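Local coordinates for mitochondrial association factor 1 (Toxoplasma gondii, PDB 6BXS), which is encoded at a parasite locus required for direct manipulation of host mitochondria and adopts a macro domain fold, a fold best known for binding ADP-ribose, at residues A46-G51 against V166-V171; G54-G59 against E85-S90; D68-E73 against P154-H159; A121-Y126 against F148-K153; R215-G220 against Q255-P260. All blocks are in the same frame, centred on the assembly; numbering follows the deposited sequence.

Interaction 1 (A46-G51 against V166-V171); sequences ATVDAG and VMLYTV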
# COMPACT_ATOMS: atom_id res chain seq x y z
N ALA A 46 4.44 -6.82 -4.31
CA ALA A 46 3.95 -5.48 -4.61
C ALA A 46 4.00 -4.63 -3.35
O ALA A 46 3.39 -4.96 -2.34
CB ALA A 46 2.54 -5.53 -5.16
N THR A 47 4.74 -3.52 -3.41
CA THR A 47 4.90 -2.66 -2.25
C THR A 47 3.85 -1.55 -2.25
O THR A 47 3.55 -0.96 -3.29
CB THR A 47 6.31 -2.04 -2.21
OG1 THR A 47 7.28 -3.10 -2.23
CG2 THR A 47 6.50 -1.21 -0.96
N VAL A 48 3.30 -1.28 -1.07
CA VAL A 48 2.20 -0.33 -0.92
C VAL A 48 2.71 1.05 -0.53
O VAL A 48 3.25 1.24 0.57
CB VAL A 48 1.19 -0.82 0.14
CG1 VAL A 48 0.14 0.26 0.44
CG2 VAL A 48 0.51 -2.11 -0.32
N ASP A 49 2.54 2.01 -1.42
CA ASP A 49 2.95 3.38 -1.17
C ASP A 49 2.03 4.05 -0.16
O ASP A 49 0.81 4.05 -0.32
CB ASP A 49 2.93 4.18 -2.48
CG ASP A 49 3.62 5.53 -2.36
OD1 ASP A 49 3.96 5.93 -1.23
OD2 ASP A 49 3.80 6.19 -3.40
N ALA A 50 2.61 4.62 0.89
CA ALA A 50 1.85 5.44 1.82
C ALA A 50 1.52 6.76 1.13
O ALA A 50 2.28 7.72 1.20
CB ALA A 50 2.63 5.68 3.10
N GLY A 51 0.36 6.79 0.47
CA GLY A 51 0.01 7.87 -0.43
C GLY A 51 -0.43 9.15 0.25
O GLY A 51 -0.69 9.18 1.45
N VAL A 166 4.96 -4.41 -10.06
CA VAL A 166 3.66 -4.06 -9.50
C VAL A 166 3.83 -3.25 -8.22
O VAL A 166 4.60 -3.62 -7.34
CB VAL A 166 2.81 -5.31 -9.19
CG1 VAL A 166 1.47 -4.90 -8.57
CG2 VAL A 166 2.58 -6.13 -10.44
N MET A 167 3.10 -2.14 -8.14
CA MET A 167 3.08 -1.32 -6.94
C MET A 167 1.64 -1.02 -6.56
O MET A 167 0.74 -1.10 -7.40
CB MET A 167 3.86 -0.02 -7.13
CG MET A 167 3.27 0.92 -8.18
SD MET A 167 4.00 2.58 -8.13
CE MET A 167 3.27 3.25 -6.64
N LEU A 168 1.43 -0.70 -5.29
CA LEU A 168 0.15 -0.19 -4.83
C LEU A 168 0.34 1.18 -4.21
O LEU A 168 1.45 1.57 -3.84
CB LEU A 168 -0.50 -1.15 -3.83
CG LEU A 168 -1.16 -2.40 -4.42
CD1 LEU A 168 -0.36 -3.64 -4.05
CD2 LEU A 168 -2.60 -2.54 -3.95
N TYR A 169 -0.76 1.92 -4.12
CA TYR A 169 -0.78 3.27 -3.58
C TYR A 169 -2.08 3.41 -2.80
O TYR A 169 -3.15 3.13 -3.33
CB TYR A 169 -0.69 4.30 -4.72
CG TYR A 169 -0.64 5.76 -4.30
CD1 TYR A 169 -1.76 6.41 -3.80
CD2 TYR A 169 0.52 6.51 -4.46
CE1 TYR A 169 -1.72 7.74 -3.44
CE2 TYR A 169 0.57 7.85 -4.11
CZ TYR A 169 -0.56 8.46 -3.59
OH TYR A 169 -0.52 9.79 -3.24
N THR A 170 -1.97 3.80 -1.54
CA THR A 170 -3.14 3.90 -0.67
C THR A 170 -3.06 5.13 0.23
O THR A 170 -1.97 5.62 0.53
CB THR A 170 -3.32 2.63 0.19
OG1 THR A 170 -4.65 2.60 0.74
CG2 THR A 170 -2.30 2.57 1.33
N VAL A 171 -4.23 5.62 0.64
CA VAL A 171 -4.33 6.84 1.43
C VAL A 171 -4.87 6.52 2.82
O VAL A 171 -6.02 6.12 2.98
CB VAL A 171 -5.25 7.87 0.75
CG1 VAL A 171 -5.37 9.13 1.59
CG2 VAL A 171 -4.73 8.21 -0.64
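Val48 and Asp49 run alongside Leu168 and Tyr169 as parallel strand neighbours, with the two segment axes 4.3 Å apart at their closest. Leu168 N donates to Thr47 O at 2.9 Å, and Asp49 N answers by donating to Leu168 O at 2.7 Å. The pattern repeats two residues on, where Thr170 N bonds to Asp49 O and Gly51 N bonds to Thr170 O.

Tyr169 has CG anti to its backbone N (chi1 -178°), and one face of the ring lies beneath Gly51: CA sits 3.6 Å from the ring centroid, a CH-pi contact shifted toward the rim. Asp49 points the same way beside this ring, its carboxylate plane turned 75° from the ring plane, with OD2 3.5 Å from Tyr169 CD2. These are the central parallel strands of the macro domain's mixed sheet, flanked by strand 213-216 beyond 46-50 and by antiparallel strand 147-152 beyond 166-170.

On the other sheet face, Val48 CG1 presses on Thr170 CG2 at 3.5 Å, a tight pair, and Ala46 CB meets Leu168 CD1 at 3.6 Å. Helix 179-202 covers this face, with Ile193 touching both Val48 and Thr170. Phe66 of helix 61-76 packs on Thr47, Asp49 and Met167 from the Asp49 side. Tyr169 OH is anchored by hydrogen bonds with Thr52 N and Phe56 O, and Thr47 OG1 is bonded to Leu36 O.

Interaction 2 (G54-G59 against E85-S90); sequences GLFIGG and ELSAES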
# COMPACT_ATOMS: atom_id res chain seq x y z
N GLY A 54 -3.64 14.13 -1.89
CA GLY A 54 -3.70 14.69 -3.23
C GLY A 54 -3.42 13.68 -4.32
O GLY A 54 -3.51 14.00 -5.51
N LEU A 55 -3.04 12.46 -3.92
CA LEU A 55 -2.91 11.33 -4.84
C LEU A 55 -1.73 11.42 -5.82
O LEU A 55 -1.78 10.83 -6.89
CB LEU A 55 -4.20 11.13 -5.64
CG LEU A 55 -5.52 11.08 -4.87
CD1 LEU A 55 -6.67 10.82 -5.83
CD2 LEU A 55 -5.48 10.02 -3.78
N PHE A 56 -0.67 12.14 -5.45
CA PHE A 56 0.52 12.22 -6.30
C PHE A 56 1.63 11.30 -5.80
O PHE A 56 1.72 11.02 -4.60
CB PHE A 56 1.04 13.65 -6.37
CG PHE A 56 1.72 14.10 -5.11
CD1 PHE A 56 3.07 13.88 -4.91
CD2 PHE A 56 1.00 14.75 -4.13
CE1 PHE A 56 3.69 14.29 -3.75
CE2 PHE A 56 1.62 15.16 -2.96
CZ PHE A 56 2.96 14.93 -2.78
N ILE A 57 2.47 10.84 -6.72
CA ILE A 57 3.69 10.11 -6.37
C ILE A 57 4.87 11.07 -6.40
O ILE A 57 5.25 11.58 -7.45
CB ILE A 57 3.94 8.93 -7.32
CG1 ILE A 57 2.84 7.88 -7.13
CG2 ILE A 57 5.31 8.31 -7.06
CD1 ILE A 57 2.83 6.79 -8.19
N GLY A 58 5.45 11.31 -5.23
CA GLY A 58 6.53 12.28 -5.08
C GLY A 58 6.62 12.74 -3.64
O GLY A 58 6.17 12.05 -2.73
N GLY A 59 7.21 13.91 -3.44
CA GLY A 59 7.25 14.52 -2.12
C GLY A 59 8.24 13.89 -1.17
O GLY A 59 9.38 13.62 -1.53
N GLU A 85 6.86 15.71 -13.70
CA GLU A 85 6.17 14.84 -14.64
C GLU A 85 5.45 13.72 -13.91
O GLU A 85 4.25 13.51 -14.07
CB GLU A 85 7.14 14.25 -15.66
CG GLU A 85 7.64 15.22 -16.71
CD GLU A 85 8.58 14.56 -17.71
OE1 GLU A 85 8.22 13.49 -18.24
OE2 GLU A 85 9.68 15.10 -17.95
N LEU A 86 6.21 12.99 -13.10
CA LEU A 86 5.69 11.85 -12.35
C LEU A 86 4.60 12.27 -11.38
O LEU A 86 3.58 11.59 -11.25
CB LEU A 86 6.83 11.15 -11.61
CG LEU A 86 6.44 10.01 -10.66
CD1 LEU A 86 5.60 8.96 -11.36
CD2 LEU A 86 7.69 9.39 -10.06
N SER A 87 4.82 13.38 -10.69
CA SER A 87 3.85 13.90 -9.73
C SER A 87 2.52 14.20 -10.41
O SER A 87 1.47 13.77 -9.95
CB SER A 87 4.38 15.16 -9.05
OG SER A 87 5.22 14.84 -7.96
N ALA A 88 2.58 14.94 -11.51
CA ALA A 88 1.37 15.36 -12.21
C ALA A 88 0.67 14.17 -12.88
O ALA A 88 -0.55 14.05 -12.80
CB ALA A 88 1.71 16.42 -13.25
N GLU A 89 1.44 13.30 -13.52
CA GLU A 89 0.85 12.20 -14.27
C GLU A 89 0.19 11.19 -13.33
O GLU A 89 -0.96 10.78 -13.55
CB GLU A 89 1.89 11.49 -15.12
CG GLU A 89 1.28 10.71 -16.28
CD GLU A 89 2.22 9.69 -16.89
OE1 GLU A 89 3.12 9.19 -16.17
OE2 GLU A 89 2.06 9.38 -18.08
N SER A 90 0.91 10.79 -12.29
CA SER A 90 0.38 9.87 -11.29
C SER A 90 -0.88 10.45 -10.67
O SER A 90 -1.87 9.75 -10.45
CB SER A 90 1.42 9.60 -10.20
OG SER A 90 1.78 10.79 -9.53
O HOH W 1 7.40 12.71 -8.55
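Phe56 and Ser87 bring their CA atoms within 5.1 Å where an irregular loop, 54-59, passes along one side of the helix segment 85-90. Ser90 carries the direct polar link. Its OG lies between the backbone N and the carbonyl carbon (chi1 61°), where it accepts from Ile57 N at 2.9 Å along a fairly straight N-H line (164°) and donates back to Leu86 O at 2.6 Å. Leu86 O thus takes two donors, Ser90 N and OG, while the hydroxyl is held by one bond accepted and one donated.

A water makes the second link: it donates to Ile57 O at 2.7 Å and accepts from Ser87 OG at 3.1 Å. The Ile57 side chain fills the apolar part, its CD1 resting 3.7 Å from Ser90 CB while CG2 crosses to Leu86 CD2 at 4.0 Å. Phe56 contributes CB, which lies 3.6 Å from Ser87 O. Phe120 of strand 120-126 packs on Ile57 and Ser90.

The loop joins central strand 45-50 to helix 61-76 and carries Gly58 and Gly59, consistent with the glycine-rich loop that lines the ADP-ribose cleft in relatives of the macro domain family, here backed by helix 83-103.

Interaction 3 (D68-E73 against P154-H159); sequences DTIIEE and PEVTPH. With SO4 (sulfate ion), chain E.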
# COMPACT_ATOMS: atom_id res chain seq x y z
N ASP A 68 11.60 8.65 -6.10
CA ASP A 68 13.04 8.61 -6.34
C ASP A 68 13.46 7.32 -7.03
O ASP A 68 14.27 7.33 -7.95
CB ASP A 68 13.81 8.77 -5.03
CG ASP A 68 13.63 10.15 -4.41
OD1 ASP A 68 13.22 11.08 -5.14
OD2 ASP A 68 13.89 10.30 -3.20
N THR A 69 12.88 6.21 -6.58
CA THR A 69 13.19 4.90 -7.15
C THR A 69 12.72 4.79 -8.59
O THR A 69 13.44 4.28 -9.45
CB THR A 69 12.53 3.77 -6.32
OG1 THR A 69 13.00 3.83 -4.97
CG2 THR A 69 12.86 2.41 -6.90
N ILE A 70 11.50 5.25 -8.86
CA ILE A 70 10.94 5.24 -10.20
C ILE A 70 11.74 6.15 -11.14
O ILE A 70 12.03 5.78 -12.28
CB ILE A 70 9.46 5.67 -10.19
CG1 ILE A 70 8.60 4.58 -9.55
CG2 ILE A 70 8.97 5.97 -11.61
CD1 ILE A 70 7.14 4.96 -9.36
N ILE A 71 12.08 7.34 -10.65
CA ILE A 71 12.80 8.31 -11.46
C ILE A 71 14.22 7.83 -11.75
O ILE A 71 14.70 7.97 -12.88
CB ILE A 71 12.85 9.68 -10.75
CG1 ILE A 71 11.45 10.30 -10.71
CG2 ILE A 71 13.80 10.63 -11.48
CD1 ILE A 71 11.31 11.47 -9.75
N GLU A 72 14.89 7.27 -10.75
CA GLU A 72 16.26 6.78 -10.93
C GLU A 72 16.31 5.69 -11.99
O GLU A 72 17.19 5.69 -12.85
CB GLU A 72 16.82 6.24 -9.61
CG GLU A 72 18.34 6.05 -9.63
CD GLU A 72 18.82 4.89 -8.77
OE1 GLU A 72 18.12 3.87 -8.67
OE2 GLU A 72 19.92 5.01 -8.18
N GLU A 73 15.36 4.76 -11.93
CA GLU A 73 15.31 3.67 -12.90
C GLU A 73 14.97 4.19 -14.29
O GLU A 73 15.44 3.65 -15.29
CB GLU A 73 14.28 2.62 -12.45
CG GLU A 73 14.29 1.35 -13.30
CD GLU A 73 15.59 0.58 -13.19
OE1 GLU A 73 16.22 0.62 -12.11
OE2 GLU A 73 15.98 -0.08 -14.18
N PRO A 154 8.54 -1.65 -18.14
CA PRO A 154 9.86 -2.25 -17.86
C PRO A 154 10.95 -1.21 -17.61
O PRO A 154 11.91 -1.49 -16.90
CB PRO A 154 10.16 -3.04 -19.14
CG PRO A 154 8.83 -3.30 -19.75
CD PRO A 154 7.99 -2.11 -19.42
N GLU A 155 10.79 -0.02 -18.17
CA GLU A 155 11.85 0.99 -18.09
C GLU A 155 11.82 1.79 -16.79
O GLU A 155 12.66 2.67 -16.59
CB GLU A 155 11.77 1.94 -19.28
CG GLU A 155 11.84 1.26 -20.64
CD GLU A 155 10.50 0.72 -21.11
OE1 GLU A 155 9.54 0.72 -20.32
OE2 GLU A 155 10.42 0.28 -22.28
N VAL A 156 10.86 1.49 -15.91
CA VAL A 156 10.85 2.08 -14.57
C VAL A 156 10.72 1.01 -13.49
O VAL A 156 10.52 1.31 -12.32
CB VAL A 156 9.70 3.10 -14.40
CG1 VAL A 156 9.78 4.18 -15.47
CG2 VAL A 156 8.35 2.40 -14.44
N THR A 157 10.84 -0.25 -13.90
CA THR A 157 10.73 -1.37 -12.97
C THR A 157 11.96 -1.46 -12.07
O THR A 157 13.07 -1.63 -12.58
CB THR A 157 10.56 -2.70 -13.73
OG1 THR A 157 9.40 -2.63 -14.57
CG2 THR A 157 10.40 -3.87 -12.76
N PRO A 158 11.77 -1.34 -10.74
CA PRO A 158 12.90 -1.36 -9.79
C PRO A 158 13.88 -2.51 -9.99
O PRO A 158 13.48 -3.67 -10.08
CB PRO A 158 12.20 -1.49 -8.44
CG PRO A 158 10.89 -0.83 -8.64
CD PRO A 158 10.49 -1.13 -10.05
N HIS A 159 15.17 -2.17 -10.07
CA HIS A 159 16.24 -3.15 -10.22
C HIS A 159 16.13 -3.93 -11.53
O HIS A 159 16.77 -4.97 -11.69
CB HIS A 159 16.25 -4.11 -9.03
CG HIS A 159 16.15 -3.42 -7.71
ND1 HIS A 159 17.09 -2.52 -7.27
CD2 HIS A 159 15.22 -3.50 -6.73
CE1 HIS A 159 16.75 -2.07 -6.08
NE2 HIS A 159 15.62 -2.65 -5.72
S SO4 E . 14.79 0.52 -3.24
O1 SO4 E . 14.72 1.49 -4.33
O2 SO4 E . 14.17 1.09 -2.05
O3 SO4 E . 16.19 0.20 -2.95
O4 SO4 E . 14.09 -0.70 -3.62
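Glu73 sends CG anti to its backbone N (chi1 -172°), which brings CG to 3.3 Å from Thr157 O, and the bend at chi2 (65°) keeps CD close to the same carbonyl, 3.4 Å from Thr157 O. Thr69, one helical turn earlier, has OG1 beside its backbone N and CG2 anti to it; both branches border O1 of a bound sulfate, and CG2 also reaches Pro158. The contact seats helix 61-76 of the macro domain on the loop that joins antiparallel neighbours 147-152 and 166-170 of the sheet.

Between the segments the evidence is for packing. Ile70 CG2 touches Val156 CB at 4.1 Å, crossing it at a slant, while Thr69 CG2 meets Pro158 CG at 4.2 Å with the two side chains at about a right angle.

The backbone carbonyls Glu73 O and Glu155 O stand 3.2 Å apart, two acceptors brought close. Asn77 ND2 lies beside this junction, bonded to both Glu155 O and Glu73 OE2, and may ease the closeness of the oxygens, Glu155 O at least having a donor.

Both segments also reach the sulfate, which probably came from the crystallisation liquor and is bonded further by Arg29 NH2, Leu36 N and Tyr37 N. Thr69 OG1 lies 3.0 Å from its O1, although the hydroxyl proton may go instead to Glu65 O. The proton of His159 NE2 is shared between Tyr37 O and sulfate O4; the sulfate bond is bent (140°), with O4 3.2 Å from NE2, near the imidazole plane at the ring's edge.

Interaction 4 (A121-Y126 against F148-K153); sequences ARSFAY and FLHILK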
# COMPACT_ATOMS: atom_id res chain seq x y z
N ALA A 121 2.15 0.93 -17.15
CA ALA A 121 1.65 0.08 -18.23
C ALA A 121 0.14 -0.08 -18.14
O ALA A 121 -0.57 -0.05 -19.15
CB ALA A 121 2.32 -1.28 -18.17
N ARG A 122 -0.35 -0.27 -16.92
CA ARG A 122 -1.78 -0.39 -16.67
C ARG A 122 -2.08 0.02 -15.23
O ARG A 122 -1.25 -0.20 -14.34
CB ARG A 122 -2.26 -1.81 -16.94
CG ARG A 122 -3.75 -1.91 -17.19
CD ARG A 122 -4.08 -3.05 -18.13
NE ARG A 122 -5.46 -3.00 -18.60
CZ ARG A 122 -5.84 -2.71 -19.85
NH1 ARG A 122 -4.95 -2.45 -20.80
NH2 ARG A 122 -7.13 -2.69 -20.15
N SER A 123 -3.24 0.62 -15.01
CA SER A 123 -3.58 1.18 -13.71
C SER A 123 -4.97 0.76 -13.25
O SER A 123 -5.92 0.77 -14.03
CB SER A 123 -3.49 2.71 -13.76
OG SER A 123 -2.19 3.12 -14.13
N PHE A 124 -5.06 0.40 -11.97
CA PHE A 124 -6.30 -0.09 -11.38
C PHE A 124 -6.64 0.73 -10.15
O PHE A 124 -5.78 1.41 -9.58
CB PHE A 124 -6.17 -1.57 -11.00
CG PHE A 124 -5.79 -2.47 -12.14
CD1 PHE A 124 -4.49 -2.53 -12.60
CD2 PHE A 124 -6.75 -3.27 -12.75
CE1 PHE A 124 -4.14 -3.36 -13.65
CE2 PHE A 124 -6.41 -4.10 -13.80
CZ PHE A 124 -5.10 -4.15 -14.25
N ALA A 125 -7.90 0.65 -9.72
CA ALA A 125 -8.32 1.27 -8.47
C ALA A 125 -9.46 0.47 -7.84
O ALA A 125 -10.16 -0.28 -8.51
CB ALA A 125 -8.75 2.70 -8.70
N TYR A 126 -9.63 0.65 -6.53
CA TYR A 126 -10.59 -0.12 -5.76
C TYR A 126 -10.85 0.59 -4.44
O TYR A 126 -9.91 1.01 -3.76
CB TYR A 126 -10.06 -1.54 -5.53
CG TYR A 126 -10.94 -2.46 -4.69
CD1 TYR A 126 -11.02 -2.33 -3.31
CD2 TYR A 126 -11.67 -3.48 -5.29
CE1 TYR A 126 -11.81 -3.17 -2.55
CE2 TYR A 126 -12.46 -4.33 -4.54
CZ TYR A 126 -12.53 -4.17 -3.17
OH TYR A 126 -13.32 -5.01 -2.42
N PHE A 148 -4.96 2.10 -5.17
CA PHE A 148 -4.59 1.96 -6.57
C PHE A 148 -3.55 0.86 -6.75
O PHE A 148 -2.75 0.61 -5.85
CB PHE A 148 -4.06 3.29 -7.11
CG PHE A 148 -4.96 4.46 -6.82
CD1 PHE A 148 -4.79 5.20 -5.66
CD2 PHE A 148 -5.97 4.81 -7.70
CE1 PHE A 148 -5.62 6.27 -5.38
CE2 PHE A 148 -6.80 5.88 -7.42
CZ PHE A 148 -6.62 6.61 -6.27
N LEU A 149 -3.59 0.21 -7.90
CA LEU A 149 -2.61 -0.81 -8.26
C LEU A 149 -2.09 -0.53 -9.66
O LEU A 149 -2.88 -0.38 -10.60
CB LEU A 149 -3.23 -2.21 -8.17
CG LEU A 149 -2.28 -3.42 -8.22
CD1 LEU A 149 -2.94 -4.63 -7.57
CD2 LEU A 149 -1.86 -3.74 -9.64
N HIS A 150 -0.77 -0.45 -9.81
CA HIS A 150 -0.16 -0.11 -11.09
C HIS A 150 0.82 -1.19 -11.56
O HIS A 150 1.68 -1.63 -10.80
CB HIS A 150 0.59 1.22 -11.00
CG HIS A 150 -0.25 2.36 -10.53
ND1 HIS A 150 -1.14 3.02 -11.35
CD2 HIS A 150 -0.33 2.98 -9.33
CE1 HIS A 150 -1.74 3.99 -10.67
NE2 HIS A 150 -1.26 3.98 -9.44
N ILE A 151 0.67 -1.60 -12.82
CA ILE A 151 1.71 -2.37 -13.49
C ILE A 151 2.68 -1.39 -14.13
O ILE A 151 2.30 -0.65 -15.04
CB ILE A 151 1.13 -3.32 -14.55
CG1 ILE A 151 0.07 -4.23 -13.93
CG2 ILE A 151 2.26 -4.15 -15.18
CD1 ILE A 151 -0.59 -5.18 -14.92
N LEU A 152 3.92 -1.38 -13.66
CA LEU A 152 4.92 -0.45 -14.16
C LEU A 152 5.51 -0.92 -15.48
O LEU A 152 5.61 -2.12 -15.73
CB LEU A 152 6.04 -0.28 -13.12
CG LEU A 152 5.63 0.29 -11.77
CD1 LEU A 152 6.80 0.23 -10.80
CD2 LEU A 152 5.12 1.72 -11.90
N LYS A 153 5.89 0.03 -16.33
CA LYS A 153 6.57 -0.31 -17.57
C LYS A 153 7.96 -0.84 -17.24
O LYS A 153 8.51 -0.51 -16.18
CB LYS A 153 6.66 0.90 -18.50
CG LYS A 153 5.31 1.52 -18.87
CD LYS A 153 5.43 2.43 -20.08
CE LYS A 153 4.95 1.74 -21.35
NZ LYS A 153 3.47 1.76 -21.46
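Ala121 and Arg122 both direct their backbone N-H at Ile151 O, at 2.6 Å from Ala121 N and 3.3 Å from Arg122 N. Two residues thus face one, a classic beta bulge, at the end of an antiparallel pair from the macro domain's sheet. The Arg122 N bond arrives in the carbonyl plane on a lone pair. Beyond the bulge the pairing is regular: Ile151 N returns a bond to Arg122 O at 2.8 Å, and Phe124 and Leu149 exchange two more as a hydrogen-bonded pair.

Among the side chains, the polar contact is Ser123 OG to His150 ND1 at 3.0 Å. These residues form a non-hydrogen-bonded backbone pair; each has its gamma atom beside its own backbone N (chi1 -58° for Ser123, -56° for His150), and OG meets the imidazole at its edge, in plane. A polar oxygen also borders a phenyl edge, Leu149 O lying in the ring plane 3.3 Å from Phe124 CD1. Arg122 leads away from 148-153, and its NE forms a salt bridge with Glu110 OE2.

Apolar contacts occupy both faces. Phe124 and Leu149 lie side by side, pointing the same way, CB to CB at 4.1 Å. Phe124 CE1 reaches Ile151 CD1 at 4.2 Å. Across the sheet, Ala125 CB touches Phe148 CD2 at 3.6 Å.

Ser113 OG bonds Ser123 OG in turn. With Ser123 OG at ND1 and Gln94 OE1 at NE2, the buried imidazole is held at both nitrogens, which should fix its ring rotation.

Interaction 5 (R215-G220 against Q255-P260); sequences RLPLLG and QFMYEP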
# COMPACT_ATOMS: atom_id res chain seq x y z
N ARG A 215 4.11 -5.82 0.41
CA ARG A 215 5.01 -5.22 1.38
C ARG A 215 4.42 -3.91 1.88
O ARG A 215 4.29 -2.95 1.12
CB ARG A 215 6.39 -5.00 0.76
CG ARG A 215 7.42 -4.40 1.70
CD ARG A 215 8.82 -4.51 1.11
NE ARG A 215 9.23 -5.90 0.92
CZ ARG A 215 10.38 -6.28 0.38
NH1 ARG A 215 11.27 -5.38 -0.03
NH2 ARG A 215 10.66 -7.57 0.25
N LEU A 216 4.06 -3.88 3.16
CA LEU A 216 3.31 -2.76 3.74
C LEU A 216 4.16 -1.91 4.68
O LEU A 216 4.98 -2.44 5.43
CB LEU A 216 2.10 -3.29 4.52
CG LEU A 216 1.09 -4.13 3.73
CD1 LEU A 216 0.19 -4.90 4.67
CD2 LEU A 216 0.28 -3.23 2.83
N PRO A 217 3.95 -0.58 4.66
CA PRO A 217 4.45 0.25 5.75
C PRO A 217 3.43 0.26 6.89
O PRO A 217 2.36 -0.33 6.73
CB PRO A 217 4.58 1.63 5.11
CG PRO A 217 3.46 1.65 4.12
CD PRO A 217 3.36 0.24 3.59
N LEU A 218 3.75 0.90 8.00
CA LEU A 218 2.74 1.17 9.01
C LEU A 218 1.96 2.41 8.58
O LEU A 218 2.41 3.54 8.77
CB LEU A 218 3.36 1.39 10.39
CG LEU A 218 2.36 1.70 11.51
CD1 LEU A 218 1.54 0.46 11.87
CD2 LEU A 218 3.07 2.26 12.73
N LEU A 219 0.80 2.18 7.97
CA LEU A 219 -0.00 3.26 7.41
C LEU A 219 -0.46 4.23 8.50
O LEU A 219 -0.77 3.82 9.62
CB LEU A 219 -1.21 2.69 6.66
CG LEU A 219 -0.85 1.93 5.38
CD1 LEU A 219 -1.99 1.03 4.95
CD2 LEU A 219 -0.49 2.91 4.27
N GLY A 220 -0.51 5.51 8.16
CA GLY A 220 -0.93 6.54 9.09
C GLY A 220 0.20 7.05 9.95
O GLY A 220 0.02 8.00 10.72
N GLN A 255 3.91 -8.78 4.26
CA GLN A 255 5.20 -8.33 4.77
C GLN A 255 5.05 -6.91 5.29
O GLN A 255 4.41 -6.07 4.66
CB GLN A 255 6.27 -8.36 3.67
CG GLN A 255 6.38 -9.69 2.94
CD GLN A 255 7.43 -9.64 1.84
OE1 GLN A 255 8.04 -8.60 1.59
NE2 GLN A 255 7.64 -10.77 1.18
N PHE A 256 5.65 -6.64 6.45
CA PHE A 256 5.63 -5.30 7.03
C PHE A 256 7.03 -4.70 7.08
O PHE A 256 7.97 -5.32 7.58
CB PHE A 256 5.03 -5.33 8.44
CG PHE A 256 3.54 -5.47 8.45
CD1 PHE A 256 2.73 -4.36 8.30
CD2 PHE A 256 2.94 -6.72 8.59
CE1 PHE A 256 1.35 -4.49 8.30
CE2 PHE A 256 1.57 -6.84 8.59
CZ PHE A 256 0.77 -5.73 8.45
N MET A 257 7.15 -3.49 6.55
CA MET A 257 8.42 -2.77 6.55
C MET A 257 8.76 -2.31 7.96
O MET A 257 7.92 -2.37 8.86
CB MET A 257 8.35 -1.57 5.60
CG MET A 257 7.98 -1.95 4.17
SD MET A 257 7.56 -0.53 3.15
CE MET A 257 9.13 0.34 3.13
N TYR A 258 9.99 -1.85 8.15
CA TYR A 258 10.48 -1.53 9.48
C TYR A 258 10.37 -0.06 9.83
O TYR A 258 10.63 0.81 9.00
CB TYR A 258 11.94 -1.96 9.62
CG TYR A 258 12.52 -1.69 11.00
CD1 TYR A 258 12.31 -2.58 12.04
CD2 TYR A 258 13.25 -0.54 11.25
CE1 TYR A 258 12.83 -2.34 13.30
CE2 TYR A 258 13.77 -0.29 12.51
CZ TYR A 258 13.56 -1.19 13.53
OH TYR A 258 14.08 -0.94 14.78
N GLU A 259 9.97 0.21 11.07
CA GLU A 259 10.13 1.52 11.68
C GLU A 259 10.57 1.30 13.13
O GLU A 259 10.17 0.32 13.76
CB GLU A 259 8.84 2.34 11.58
CG GLU A 259 7.56 1.62 12.00
CD GLU A 259 7.30 1.66 13.49
OE1 GLU A 259 7.80 2.59 14.17
OE2 GLU A 259 6.59 0.77 13.99
N PRO A 260 11.41 2.21 13.66
CA PRO A 260 12.12 1.99 14.93
C PRO A 260 11.29 1.49 16.12
O PRO A 260 11.84 0.78 16.96
CB PRO A 260 12.69 3.38 15.24
CG PRO A 260 12.93 3.97 13.91
CD PRO A 260 11.80 3.49 13.04
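Arg215 grips Gln255 side-on, with two nitrogens converging on one oxygen: NE lies 3.0 Å from OE1 and NH2 lies 3.1 Å from the same atom. The segments belong to a beta-alpha-beta unit of the macro domain, strand 213-216, helix 230-248 and strand 253-256, whose two strands lie side by side and parallel.

OE1 sits only 2° out of the guanidinium plane, and the amide is turned 26° from it, so the two flat groups are nearly coplanar. The NH2 bond meets a lone pair of OE1, whereas NE comes in close to the direction of the carbonyl bond. NH2 also forms a salt bridge with Asp38, NH1 bonds to Pro35 O, and Gln255 NE2 bonds to Glu253 OE2. Asp38 would be expected to balance the arginine's charge at this buried position.

Leu216 N donates to Gln255 O at 2.7 Å, and Met257 N donates to Leu216 O at 2.7 Å, the last backbone bond between the two segments.

On the Leu216 side, Leu216 and Phe256 point the same way, and Leu216 CD1 approaches Phe256 CE1 at 3.8 Å; Val241 of the connecting helix lies against the same phenyl ring, and Phe23 of strand 19-24 meets it with planes at about 10°. On the Arg215 face, Met257 crosses the aliphatic part of the arginine at about a right angle, CG to Arg215 CG at 3.5 Å. Past the strand ends, Met257 SD lies 4.2 Å from Pro217 CB.

Interactions 1, 4 and 5 are strand pairings in one mixed sheet, whereas 2 and 3 attach loops to helices about it. Interaction 1 lies at the core, its centre about 3 Å from the chain's centre, and shares neighbours with both others: Met167 O accepts from His150 N, and Val48 N bonds to Arg215 O. Interactions 4 and 5 sit on opposite sides of the chain's centre and differ in direction, one antiparallel and bulged, the other parallel. Farther out, with centres about 16 and 18 Å from it, backbone pairing gives way to serine hydroxyls and water in interaction 2 and to packing beside a sulfate in interaction 3; Leu86 against Ile70 and Ile71 joins these two.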